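PDB 3MKC: racemase from Pseudovibrio sp. JE062, which belongs to the mandelate racemase/muconate lactonizing enzyme family of the enolase superfamily, pairing an enolase-like N-terminal domain with a TIM-barrel-type C-terminal domain. Local coordinates for residues 248-251 / 252-256. Sequence-based numbering, arbitrary orientation.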
ATOM      1  N   GLY A 248      14.472   0.643 -18.533  1.00 10.80           N
ATOM      2  CA  GLY A 248      15.481   1.423 -17.843  1.00  9.67           C
ATOM      3  C   GLY A 248      15.786   0.822 -16.483  1.00  9.89           C
ATOM      4  O   GLY A 248      16.933   0.788 -16.048  1.00 11.01           O
ATOM      5  N   HIS A 249      14.755   0.343 -15.797  1.00 10.50           N
ATOM      6  CA  HIS A 249      14.984  -0.269 -14.503  1.00 10.65           C
ATOM      7  C   HIS A 249      15.857  -1.523 -14.667  1.00 10.62           C
ATOM      8  O   HIS A 249      16.726  -1.799 -13.843  1.00 12.06           O
ATOM      9  CB  HIS A 249      13.651  -0.621 -13.836  1.00  9.25           C
ATOM     10  CG  HIS A 249      12.907   0.567 -13.316  1.00  9.56           C
ATOM     11  ND1 HIS A 249      12.305   1.494 -14.142  1.00 10.94           N
ATOM     12  CD2 HIS A 249      12.672   0.986 -12.050  1.00  9.98           C
ATOM     13  CE1 HIS A 249      11.733   2.432 -13.409  1.00  7.84           C
ATOM     14  NE2 HIS A 249      11.941   2.147 -12.135  1.00  9.53           N
ATOM     15  N   ALA A 250      15.636  -2.277 -15.740  1.00 10.38           N
ATOM     16  CA  ALA A 250      16.431  -3.483 -15.961  1.00 10.45           C
ATOM     17  C   ALA A 250      17.911  -3.104 -16.059  1.00 11.37           C
ATOM     18  O   ALA A 250      18.784  -3.837 -15.586  1.00 12.70           O
ATOM     19  CB  ALA A 250      15.979  -4.197 -17.246  1.00 11.37           C
ATOM     20  N   LYS A 251      18.184  -1.954 -16.673  1.00 12.21           N
ATOM     21  CA  LYS A 251      19.555  -1.476 -16.814  1.00 14.81           C
ATOM     22  C   LYS A 251      20.163  -1.252 -15.442  1.00 14.52           C
ATOM     23  O   LYS A 251      21.300  -1.656 -15.184  1.00 16.81           O
ATOM     24  CB  LYS A 251      19.592  -0.168 -17.606  1.00 16.71           C
ATOM     25  CG  LYS A 251      19.389  -0.325 -19.101  1.00 20.47           C
ATOM     26  CD  LYS A 251      20.575  -1.023 -19.741  1.00 25.37           C
ATOM     27  CE  LYS A 251      20.567  -0.869 -21.253  1.00 28.35           C
ATOM     28  NZ  LYS A 251      19.432  -1.597 -21.883  1.00 30.43           N
ATOM     29  N   LEU A 252      19.409  -0.599 -14.561  1.00 15.86           N
ATOM     30  CA  LEU A 252      19.894  -0.341 -13.207  1.00 15.12           C
ATOM     31  C   LEU A 252      20.187  -1.656 -12.512  1.00 14.83           C
ATOM     32  O   LEU A 252      21.181  -1.787 -11.801  1.00 15.73           O
ATOM     33  CB  LEU A 252      18.858   0.437 -12.393  1.00 16.56           C
ATOM     34  CG  LEU A 252      18.590   1.883 -12.800  1.00 21.00           C
ATOM     35  CD1 LEU A 252      17.574   2.503 -11.843  1.00 19.98           C
ATOM     36  CD2 LEU A 252      19.895   2.672 -12.768  1.00 22.46           C
ATOM     37  N   VAL A 253      19.313  -2.635 -12.709  1.00 14.37           N
ATOM     38  CA  VAL A 253      19.520  -3.936 -12.086  1.00 14.67           C
ATOM     39  C   VAL A 253      20.786  -4.587 -12.619  1.00 14.96           C
ATOM     40  O   VAL A 253      21.585  -5.145 -11.869  1.00 17.46           O
ATOM     41  CB  VAL A 253      18.330  -4.885 -12.346  1.00 14.24           C
ATOM     42  CG1 VAL A 253      18.676  -6.314 -11.872  1.00 15.19           C
ATOM     43  CG2 VAL A 253      17.110  -4.375 -11.607  1.00 12.77           C
ATOM     44  N   GLU A 254      20.962  -4.507 -13.926  1.00 14.45           N
ATOM     45  CA  GLU A 254      22.118  -5.105 -14.575  1.00 15.35           C
ATOM     46  C   GLU A 254      23.425  -4.386 -14.287  1.00 15.01           C
ATOM     47  O   GLU A 254      24.495  -4.991 -14.319  1.00 17.20           O
ATOM     48  CB  GLU A 254      21.892  -5.123 -16.090  1.00 15.98           C
ATOM     49  CG  GLU A 254      20.876  -6.149 -16.540  1.00 19.44           C
ATOM     50  CD  GLU A 254      20.234  -5.794 -17.869  1.00 22.88           C
ATOM     51  OE1 GLU A 254      20.804  -4.976 -18.624  1.00 21.10           O
ATOM     52  OE2 GLU A 254      19.155  -6.351 -18.154  1.00 23.36           O
ATOM     53  N   ASN A 255      23.345  -3.100 -13.980  1.00 15.00           N
ATOM     54  CA  ASN A 255      24.566  -2.329 -13.778  1.00 15.30           C
ATOM     55  C   ASN A 255      24.865  -1.765 -12.386  1.00 16.63           C
ATOM     56  O   ASN A 255      25.782  -0.964 -12.232  1.00 18.54           O
ATOM     57  CB  ASN A 255      24.593  -1.224 -14.834  1.00 14.21           C
ATOM     58  CG  ASN A 255      24.616  -1.790 -16.256  1.00 18.24           C
ATOM     59  OD1 ASN A 255      25.649  -2.259 -16.725  1.00 19.00           O
ATOM     60  ND2 ASN A 255      23.466  -1.775 -16.932  1.00 15.62           N
ATOM     61  N   THR A 256      24.100  -2.180 -11.380  1.00 15.69           N
ATOM     62  CA  THR A 256      24.334  -1.727 -10.013  1.00 14.73           C
ATOM     63  C   THR A 256      24.077  -2.910  -9.087  1.00 14.98           C
ATOM     64  O   THR A 256      23.563  -3.940  -9.526  1.00 14.80           O
ATOM     65  CB  THR A 256      23.371  -0.589  -9.594  1.00 15.93           C
ATOM     66  OG1 THR A 256      22.073  -1.138  -9.344  1.00 16.24           O
ATOM     67  CG2 THR A 256      23.264   0.468 -10.685  1.00 16.09           C
TER
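Asn255 turns its side-chain amide back to the carbonyl oxygen of Lys251, one helical turn earlier, and ND2 donates a 2.8 Å hydrogen bond to Lys251 O. The backbone N of Asn255 also donates to Lys251 O, again at 2.8 Å, and both hydrogen bonds are bent. Chi1 of -61° sets CG beside the backbone N, and the turn at chi2 brings ND2 round to the oxygen, well off the C=O direction (127° at the oxygen) and tilted from the carbonyl plane. Lys251 lies alongside, its CD 4.1 Å from Asn255 ND2. Glu254 lays its chain against the preceding turn: CG packs 3.3 Å from Ala250 O, and OE2 passes 3.9 Å from Ala250 CB before making a salt bridge with Lys280. Lys251 NZ stays 4.9 Å from Glu254 OE1, where at most a weak, longer-range attraction is likely. On the buried flank, Leu252 packs on Val222 of helix 219-228, and Thr256 OG1 donates a 2.7 Å hydrogen bond to Leu252 O from above the carbonyl plane. Near the end of helix 246-255 in the barrel domain, Asn255 and Thr256 thus each spend a polar group on a last-turn carbonyl, which probably steadies the exit from the helix.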